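Local coordinates for outer membrane protein SusF (Bacteroides thetaiotaomicron, PDB 4FE9), which binds starch at the surface of the cell through its carbohydrate-binding modules, before the glycan is transported into the periplasm for degradation, at residues 412-417 and 429-434; 27-32 and 55-60; 233-238 and 252-257. All coordinates share one frame; numbering follows the deposited sequence.

Contact 1: residues 412-417 and 429-434; sequences VRICVN and TEFIIF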
loop_
_atom_site.group_PDB
_atom_site.type_symbol
_atom_site.label_atom_id
_atom_site.label_comp_id
_atom_site.label_asym_id
_atom_site.label_seq_id
_atom_site.Cartn_x
_atom_site.Cartn_y
_atom_site.Cartn_z
ATOM N N VAL A 412 31.448 -5.364 -21.438
ATOM C CA VAL A 412 30.224 -4.591 -21.580
ATOM C C VAL A 412 29.214 -4.978 -20.481
ATOM O O VAL A 412 28.975 -6.146 -20.246
ATOM C CB VAL A 412 29.581 -4.843 -22.939
ATOM C CG1 VAL A 412 28.270 -4.023 -23.081
ATOM C CG2 VAL A 412 30.568 -4.501 -24.073
ATOM N N ARG A 413 28.686 -3.981 -19.786
ATOM C CA ARG A 413 27.488 -4.147 -18.980
ATOM C C ARG A 413 26.406 -3.140 -19.403
ATOM O O ARG A 413 26.726 -2.003 -19.825
ATOM C CB ARG A 413 27.825 -3.984 -17.491
ATOM C CG ARG A 413 28.903 -4.933 -16.978
ATOM C CD ARG A 413 28.375 -6.398 -16.859
ATOM N NE ARG A 413 27.624 -6.634 -15.599
ATOM C CZ ARG A 413 28.180 -6.939 -14.419
ATOM N NH1 ARG A 413 29.504 -6.908 -14.270
ATOM N NH2 ARG A 413 27.405 -7.187 -13.356
ATOM N N ILE A 414 25.150 -3.583 -19.391
ATOM C CA ILE A 414 24.002 -2.728 -19.750
ATOM C C ILE A 414 22.910 -2.916 -18.678
ATOM O O ILE A 414 22.690 -4.054 -18.183
ATOM C CB ILE A 414 23.401 -3.138 -21.113
ATOM C CG1 ILE A 414 24.512 -3.536 -22.101
ATOM C CG2 ILE A 414 22.514 -1.996 -21.693
ATOM C CD1 ILE A 414 23.997 -4.320 -23.301
ATOM N N CYS A 415 22.217 -1.827 -18.326
ATOM C CA CYS A 415 21.055 -1.933 -17.452
ATOM C C CYS A 415 19.948 -0.894 -17.729
ATOM O O CYS A 415 20.125 0.042 -18.537
ATOM C CB CYS A 415 21.470 -1.879 -15.981
ATOM S SG CYS A 415 21.981 -0.223 -15.433
ATOM N N VAL A 416 18.782 -1.144 -17.136
ATOM C CA VAL A 416 17.870 -0.077 -16.713
ATOM C C VAL A 416 17.945 0.056 -15.199
ATOM O O VAL A 416 18.678 -0.686 -14.548
ATOM C CB VAL A 416 16.426 -0.399 -17.113
ATOM C CG1 VAL A 416 16.310 -0.530 -18.641
ATOM C CG2 VAL A 416 15.975 -1.690 -16.439
ATOM N N ASN A 417 17.270 1.062 -14.650
ATOM C CA ASN A 417 17.143 1.203 -13.207
ATOM C C ASN A 417 15.811 1.891 -12.864
ATOM O O ASN A 417 15.735 3.096 -12.844
ATOM C CB ASN A 417 18.311 2.037 -12.647
ATOM C CG ASN A 417 18.232 2.227 -11.108
ATOM O OD1 ASN A 417 18.263 3.365 -10.600
ATOM N ND2 ASN A 417 18.205 1.097 -10.360
ATOM N N THR A 429 18.444 -5.388 -12.626
ATOM C CA THR A 429 17.751 -5.283 -13.890
ATOM C C THR A 429 18.765 -5.051 -14.995
ATOM O O THR A 429 18.800 -3.987 -15.636
ATOM C CB THR A 429 16.653 -4.123 -13.881
ATOM O OG1 THR A 429 17.269 -2.874 -13.547
ATOM C CG2 THR A 429 15.544 -4.424 -12.837
ATOM N N GLU A 430 19.645 -6.018 -15.181
ATOM C CA GLU A 430 20.675 -5.871 -16.183
ATOM C C GLU A 430 20.572 -6.960 -17.208
ATOM O O GLU A 430 19.774 -7.922 -17.061
ATOM C CB GLU A 430 22.086 -5.804 -15.552
ATOM C CG GLU A 430 22.615 -7.185 -15.011
ATOM C CD GLU A 430 24.128 -7.226 -14.851
ATOM O OE1 GLU A 430 24.858 -6.621 -15.711
ATOM O OE2 GLU A 430 24.599 -7.970 -13.944
ATOM N N PHE A 431 21.241 -6.741 -18.330
ATOM C CA PHE A 431 21.211 -7.693 -19.409
ATOM C C PHE A 431 22.402 -7.467 -20.344
ATOM O O PHE A 431 23.262 -6.601 -20.105
ATOM C CB PHE A 431 19.890 -7.543 -20.190
ATOM C CG PHE A 431 19.659 -6.162 -20.688
ATOM C CD1 PHE A 431 20.137 -5.775 -21.931
ATOM C CD2 PHE A 431 19.071 -5.209 -19.871
ATOM C CE1 PHE A 431 19.948 -4.483 -22.393
ATOM C CE2 PHE A 431 18.860 -3.922 -20.333
ATOM C CZ PHE A 431 19.339 -3.548 -21.581
ATOM N N ILE A 432 22.500 -8.320 -21.326
ATOM C CA ILE A 432 23.625 -8.305 -22.266
ATOM C C ILE A 432 23.148 -8.974 -23.590
ATOM O O ILE A 432 21.976 -9.358 -23.711
ATOM C CB ILE A 432 24.868 -9.028 -21.642
ATOM C CG1 ILE A 432 26.178 -8.615 -22.340
ATOM C CG2 ILE A 432 24.669 -10.559 -21.643
ATOM C CD1 ILE A 432 26.481 -7.146 -22.252
ATOM N N ILE A 433 24.024 -9.034 -24.592
ATOM C CA ILE A 433 23.730 -9.760 -25.849
ATOM C C ILE A 433 24.610 -11.012 -25.975
ATOM O O ILE A 433 25.830 -10.919 -25.854
ATOM C CB ILE A 433 24.007 -8.855 -27.087
ATOM C CG1 ILE A 433 23.042 -7.700 -27.111
ATOM C CG2 ILE A 433 23.907 -9.631 -28.361
ATOM C CD1 ILE A 433 23.691 -6.444 -26.708
ATOM N N PHE A 434 23.988 -12.167 -26.248
ATOM C CA PHE A 434 24.719 -13.381 -26.651
ATOM C C PHE A 434 24.122 -13.850 -27.955
ATOM O O PHE A 434 22.906 -14.092 -28.030
ATOM C CB PHE A 434 24.547 -14.521 -25.616
ATOM C CG PHE A 434 25.128 -14.214 -24.226
ATOM C CD1 PHE A 434 26.496 -13.900 -24.073
ATOM C CD2 PHE A 434 24.369 -14.503 -23.060
ATOM C CE1 PHE A 434 27.063 -13.724 -22.768
ATOM C CE2 PHE A 434 24.912 -14.339 -21.783
ATOM C CZ PHE A 434 26.271 -13.919 -21.636
HETATM O O HOH W 1 25.018 -6.566 -18.277
HETATM O O HOH W 2 17.951 -1.710 -11.013
#

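Contact 2: residues 27-32 and 55-60; sequences LTATFT and SSTTAE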
loop_
_atom_site.group_PDB
_atom_site.type_symbol
_atom_site.label_atom_id
_atom_site.label_comp_id
_atom_site.label_asym_id
_atom_site.label_seq_id
_atom_site.Cartn_x
_atom_site.Cartn_y
_atom_site.Cartn_z
ATOM N N LEU A 27 -35.858 27.490 9.003
ATOM C CA LEU A 27 -35.563 27.628 10.433
ATOM C C LEU A 27 -34.097 27.393 10.719
ATOM O O LEU A 27 -33.438 26.635 10.012
ATOM C CB LEU A 27 -36.413 26.672 11.246
ATOM C CG LEU A 27 -37.933 26.733 11.002
ATOM C CD1 LEU A 27 -38.634 25.928 12.064
ATOM C CD2 LEU A 27 -38.452 28.189 10.989
ATOM N N THR A 28 -33.563 28.092 11.720
ATOM C CA THR A 28 -32.186 27.885 12.098
ATOM C C THR A 28 -32.038 27.370 13.527
ATOM O O THR A 28 -32.951 27.461 14.329
ATOM C CB THR A 28 -31.283 29.133 11.854
ATOM O OG1 THR A 28 -31.786 30.233 12.583
ATOM C CG2 THR A 28 -31.238 29.492 10.366
ATOM N N ALA A 29 -30.931 26.704 13.783
ATOM C CA ALA A 29 -30.574 26.332 15.153
ATOM C C ALA A 29 -29.130 26.705 15.394
ATOM O O ALA A 29 -28.324 26.675 14.472
ATOM C CB ALA A 29 -30.776 24.847 15.365
ATOM N N THR A 30 -28.793 26.960 16.646
ATOM C CA THR A 30 -27.412 27.213 17.008
ATOM C C THR A 30 -26.988 26.225 18.035
ATOM O O THR A 30 -27.672 26.026 19.025
ATOM C CB THR A 30 -27.215 28.641 17.556
ATOM O OG1 THR A 30 -27.568 29.574 16.535
ATOM C CG2 THR A 30 -25.742 28.872 17.966
ATOM N N PHE A 31 -25.972 25.468 17.682
ATOM C CA PHE A 31 -25.341 24.510 18.588
ATOM C C PHE A 31 -24.048 25.078 19.156
ATOM O O PHE A 31 -23.291 25.760 18.441
ATOM C CB PHE A 31 -25.009 23.249 17.818
ATOM C CG PHE A 31 -26.212 22.517 17.341
ATOM C CD1 PHE A 31 -26.866 21.606 18.179
ATOM C CD2 PHE A 31 -26.716 22.745 16.059
ATOM C CE1 PHE A 31 -28.070 21.009 17.780
ATOM C CE2 PHE A 31 -27.831 22.070 15.610
ATOM C CZ PHE A 31 -28.541 21.221 16.489
ATOM N N THR A 32 -23.713 24.640 20.367
ATOM C CA THR A 32 -22.395 24.934 20.967
ATOM C C THR A 32 -21.761 23.655 21.504
ATOM O O THR A 32 -22.470 22.711 21.883
ATOM C CB THR A 32 -22.522 25.910 22.146
ATOM O OG1 THR A 32 -23.426 25.348 23.102
ATOM C CG2 THR A 32 -23.070 27.278 21.674
ATOM N N SER A 55 -28.450 25.584 21.718
ATOM C CA SER A 55 -28.480 26.799 22.524
ATOM C C SER A 55 -29.692 27.644 22.189
ATOM O O SER A 55 -30.296 28.236 23.067
ATOM C CB SER A 55 -27.215 27.611 22.319
ATOM O OG SER A 55 -26.145 26.975 23.008
ATOM N N SER A 56 -30.016 27.724 20.902
ATOM C CA SER A 56 -31.165 28.493 20.476
ATOM C C SER A 56 -31.645 28.006 19.125
ATOM O O SER A 56 -30.926 27.335 18.392
ATOM C CB SER A 56 -30.812 29.984 20.390
ATOM O OG SER A 56 -29.891 30.199 19.332
ATOM N N THR A 57 -32.850 28.390 18.791
ATOM C CA THR A 57 -33.437 28.055 17.509
ATOM C C THR A 57 -34.433 29.135 17.158
ATOM O O THR A 57 -35.020 29.731 18.050
ATOM C CB THR A 57 -34.199 26.720 17.614
ATOM O OG1 THR A 57 -34.584 26.282 16.305
ATOM C CG2 THR A 57 -35.420 26.871 18.477
ATOM N N THR A 58 -34.705 29.318 15.865
ATOM C CA THR A 58 -35.800 30.173 15.477
ATOM C C THR A 58 -37.129 29.450 15.397
ATOM O O THR A 58 -38.135 30.058 15.063
ATOM C CB THR A 58 -35.550 30.913 14.151
ATOM O OG1 THR A 58 -35.459 29.970 13.092
ATOM C CG2 THR A 58 -34.248 31.771 14.215
ATOM N N ALA A 59 -37.168 28.203 15.844
ATOM C CA ALA A 59 -38.447 27.469 15.931
ATOM C C ALA A 59 -39.298 28.015 17.070
ATOM O O ALA A 59 -38.776 28.542 18.048
ATOM C CB ALA A 59 -38.204 25.991 16.119
ATOM N N GLU A 60 -40.615 27.925 16.915
ATOM C CA GLU A 60 -41.549 28.489 17.889
ATOM C C GLU A 60 -41.447 27.792 19.246
ATOM O O GLU A 60 -41.131 26.583 19.331
ATOM C CB GLU A 60 -42.986 28.426 17.347
ATOM C CG GLU A 60 -43.219 29.386 16.171
ATOM C CD GLU A 60 -44.679 29.423 15.684
ATOM O OE1 GLU A 60 -44.894 29.369 14.450
ATOM O OE2 GLU A 60 -45.588 29.634 16.516
#

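Contact 3: residues 233-238 and 252-257; sequences INTALD and FTVKDN. With EDO (1,2-ethanediol), chain E.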
loop_
_atom_site.group_PDB
_atom_site.type_symbol
_atom_site.label_atom_id
_atom_site.label_comp_id
_atom_site.label_asym_id
_atom_site.label_seq_id
_atom_site.Cartn_x
_atom_site.Cartn_y
_atom_site.Cartn_z
ATOM N N ILE A 233 -5.361 -13.476 17.483
ATOM C CA ILE A 233 -5.708 -13.083 16.152
ATOM C C ILE A 233 -5.680 -14.317 15.263
ATOM O O ILE A 233 -4.762 -15.173 15.377
ATOM C CB ILE A 233 -4.725 -12.052 15.609
ATOM C CG1 ILE A 233 -4.655 -10.798 16.532
ATOM C CG2 ILE A 233 -5.058 -11.706 14.162
ATOM C CD1 ILE A 233 -3.435 -9.917 16.295
ATOM N N ASN A 234 -6.637 -14.411 14.343
ATOM C CA ASN A 234 -6.581 -15.476 13.359
ATOM C C ASN A 234 -6.039 -15.001 12.002
ATOM O O ASN A 234 -6.417 -13.953 11.516
ATOM C CB ASN A 234 -7.960 -16.155 13.197
ATOM C CG ASN A 234 -7.874 -17.420 12.393
ATOM O OD1 ASN A 234 -7.854 -17.356 11.182
ATOM N ND2 ASN A 234 -7.455 -18.483 13.047
ATOM N N THR A 235 -5.159 -15.783 11.381
ATOM C CA THR A 235 -4.593 -15.358 10.088
ATOM C C THR A 235 -5.642 -15.230 8.998
ATOM O O THR A 235 -5.448 -14.483 8.053
ATOM C CB THR A 235 -3.457 -16.281 9.589
ATOM O OG1 THR A 235 -3.946 -17.631 9.474
ATOM C CG2 THR A 235 -2.361 -16.262 10.549
ATOM N N ALA A 236 -6.737 -15.990 9.110
ATOM C CA ALA A 236 -7.776 -16.028 8.047
ATOM C C ALA A 236 -7.281 -16.603 6.706
ATOM O O ALA A 236 -8.053 -17.237 5.973
ATOM C CB ALA A 236 -8.428 -14.648 7.835
ATOM N N LEU A 237 -5.976 -16.575 6.503
ATOM C CA LEU A 237 -5.380 -17.128 5.309
ATOM C C LEU A 237 -4.429 -18.232 5.677
ATOM O O LEU A 237 -4.014 -18.350 6.825
ATOM C CB LEU A 237 -4.613 -16.039 4.552
ATOM C CG LEU A 237 -5.405 -14.764 4.257
ATOM C CD1 LEU A 237 -4.452 -13.582 4.074
ATOM C CD2 LEU A 237 -6.321 -14.957 3.015
ATOM N N ASP A 238 -3.939 -18.933 4.666
ATOM C CA ASP A 238 -2.807 -19.775 4.844
ATOM C C ASP A 238 -1.936 -19.710 3.612
ATOM O O ASP A 238 -2.112 -18.814 2.766
ATOM C CB ASP A 238 -3.246 -21.219 5.163
ATOM C CG ASP A 238 -4.077 -21.857 4.033
ATOM O OD1 ASP A 238 -3.992 -21.386 2.873
ATOM O OD2 ASP A 238 -4.753 -22.872 4.297
ATOM N N PHE A 252 -2.889 -4.139 13.343
ATOM C CA PHE A 252 -2.221 -5.258 12.700
ATOM C C PHE A 252 -2.922 -5.545 11.393
ATOM O O PHE A 252 -4.117 -5.237 11.240
ATOM C CB PHE A 252 -2.267 -6.470 13.604
ATOM C CG PHE A 252 -3.627 -7.128 13.670
ATOM C CD1 PHE A 252 -4.505 -6.834 14.715
ATOM C CD2 PHE A 252 -4.042 -8.003 12.660
ATOM C CE1 PHE A 252 -5.783 -7.418 14.765
ATOM C CE2 PHE A 252 -5.308 -8.575 12.678
ATOM C CZ PHE A 252 -6.185 -8.299 13.734
ATOM N N THR A 253 -2.173 -6.021 10.403
ATOM C CA THR A 253 -2.778 -6.710 9.268
ATOM C C THR A 253 -2.128 -8.083 9.084
ATOM O O THR A 253 -0.987 -8.304 9.503
ATOM C CB THR A 253 -2.584 -5.945 7.985
ATOM O OG1 THR A 253 -1.192 -5.712 7.805
ATOM C CG2 THR A 253 -3.370 -4.585 8.019
ATOM N N VAL A 254 -2.876 -8.996 8.479
ATOM C CA VAL A 254 -2.339 -10.225 7.958
ATOM C C VAL A 254 -2.710 -10.297 6.496
ATOM O O VAL A 254 -3.896 -10.293 6.166
ATOM C CB VAL A 254 -2.948 -11.416 8.667
ATOM C CG1 VAL A 254 -2.310 -12.713 8.151
ATOM C CG2 VAL A 254 -2.732 -11.285 10.221
ATOM N N LYS A 255 -1.702 -10.373 5.619
ATOM C CA LYS A 255 -1.913 -10.237 4.194
ATOM C C LYS A 255 -1.316 -11.416 3.426
ATOM O O LYS A 255 -0.409 -12.071 3.907
ATOM C CB LYS A 255 -1.320 -8.913 3.695
ATOM C CG LYS A 255 -2.181 -7.695 4.151
ATOM C CD LYS A 255 -1.437 -6.345 4.096
ATOM C CE LYS A 255 -0.653 -6.192 2.832
ATOM N NZ LYS A 255 -0.685 -4.759 2.366
ATOM N N ASP A 256 -1.977 -11.777 2.325
ATOM C CA ASP A 256 -1.466 -12.772 1.369
ATOM C C ASP A 256 -0.085 -12.315 0.860
ATOM O O ASP A 256 0.103 -11.142 0.507
ATOM C CB ASP A 256 -2.499 -12.892 0.228
ATOM C CG ASP A 256 -2.076 -13.847 -0.882
ATOM O OD1 ASP A 256 -0.989 -14.468 -0.804
ATOM O OD2 ASP A 256 -2.821 -13.909 -1.887
ATOM N N ASN A 257 0.919 -13.178 1.001
ATOM C CA ASN A 257 2.281 -12.783 0.653
ATOM C C ASN A 257 2.844 -13.622 -0.490
ATOM O O ASN A 257 4.069 -13.735 -0.647
ATOM C CB ASN A 257 3.192 -12.858 1.886
ATOM C CG ASN A 257 4.425 -11.960 1.761
ATOM O OD1 ASN A 257 4.358 -10.872 1.168
ATOM N ND2 ASN A 257 5.575 -12.439 2.269
HETATM C C1 EDO E . -1.003 -2.290 10.601
HETATM O O1 EDO E . -1.600 -1.156 9.984
HETATM C C2 EDO E . 0.305 -2.616 9.909
HETATM O O2 EDO E . 0.068 -2.752 8.509
HETATM O O HOH W 3 -6.202 -12.103 6.770
#

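Contact 1: residues 412-417 and 429-434
R413 and E430 join in a salt bridge that ties strand 410-415 to strand 430-434. From CB the arginine chain first runs with CG anti to its carbonyl carbon (chi1 -57°), then bends at chi2 and again at chi3. Its CD comes within 3.7 Å of E430 OE1, and NE donates to the same oxygen at 2.8 Å in a nearly straight bond that uses the syn lone pair. NH2 reaches E430 OE2 at 3.0 Å, on the syn side but tilted out of the carboxylate plane. The side-on grip therefore gives each carboxylate oxygen its own nitrogen, and the two groups lie nearly coplanar, 24° apart, which fixes the rotation of both. Beside the pair the strands are bonded from F431 N to I414 O and from V416 N to T429 O, and T429 OG1 donates to V416 O at 2.8 Å from above the carbonyl plane. I414 and F431 meet on the face opposite C415 and E430: I414 CB stands over one face of the ring, offset toward its rim, while I414 CG2 touches F431 CZ at 3.5 Å. I432 CD1 fits against V412 CG1 at 3.7 Å. E430 OE2 has a second partner in R441, and R413 leans on M373 of strand 371-374. F431 and I433 pack on L460 of strand 458-461, and W296 of strand 294-301 covers V416, T429 and F431.

Contact 2: residues 27-32 and 55-60
T28 O accepts two hydrogen bonds from the neighbouring segment, one from T57 OG1 at 2.8 Å and one from T58 N at 3.0 Å. The donors arrive from opposite faces of the carbonyl plane, so the oxygen is held between a side chain and a backbone. T57 OG1 lies anti to its backbone N (chi1 -170°), which brings the hydroxyl to T28 O. T58 answers in the other direction: its OG1 accepts from T28 N at 3.0 Å in a nearly straight bond, and its CG2 rests 3.3 Å from T28 OG1. T28 is thus gripped through both its N-H and its carbonyl. Further along, T30 N donates to S56 O at 2.8 Å, and T30 O takes S55 N at 2.8 Å with a weak bond from S56 N besides. T32 OG1 and S55 OG share a hydrogen bond of 3.2 Å in which either may be the donor. In the next shell A59 N donates to T57 OG1, an ST turn that positions this hydroxyl where the chain leaves the strand, while A59 CB touches L27 CD1 at 4.1 Å. L131 of strand 128-141 backs both L27 and T57, and A59 packs on A121 of strand 111-122. S55 and S56 both facing T30 make a classic beta bulge in the antiparallel ladder of strands 27-33 and 48-57, within the N-terminal domain whose sequence family belongs to the E-set clan of immunoglobulin-like folds.

Contact 3: residues 233-238 and 252-257
I233 meets F252 tip to tip, with I233 CD1 over one face of the ring, 3.7 Å from its centroid in a CH-pi contact. I233 CG2, the other branch, touches F252 CE2 at 3.5 Å. I233 also packs on F192, a D-glucose-binding residue, and its side chain lies about 9 Å from a bound glucose, consistent with a second-shell place. N234 turns away, its OD1 accepting from A236 N at 2.7 Å to form an Asx turn, while its ND2 is hydrogen-bonded to OD1 of N191, which lines the glycan pocket. Strands 233-234 and 251-256 belong to one antiparallel sheet of carbohydrate-binding module 1 without being neighbours; they face each other through side chains as the sheet curves round. V254 CG1, anti to its backbone N (chi1 -177°), is the branch that meets T235 O at 3.6 Å, and a water donates to both T235 O and V254 O, bridging the two backbones. T235 OG1 donates to L237 O at 2.7 Å. L237 lays CD1 against the backbone around K255 and D256, 3.5 Å from D256 N. T253 OG1 shares a 3.3 Å hydrogen bond, of either direction, with O2 of an ethanediol probably from the crystallisation liquor.

In the fold
Along the chain the order is contact 2, contact 3, contact 1, each closed before the next begins. Contacts 2 and 3 both fall in the N-terminal part of the protein, yet their centres are about 50 Å apart and they occupy separate sheets. Contact 3 belongs to carbohydrate-binding module 1 and contact 1 to module 3, with about 38 Å between centres and about 19 Å between nearest atoms. Contacts 1 and 2 are on opposite sides of the chain's centre, their centres about 73 Å apart. No two contacts touch, and each lies in a separate beta sheet of an elongated, multidomain starch-binding protein; contact 3 alone lies close to a glucose-binding residue.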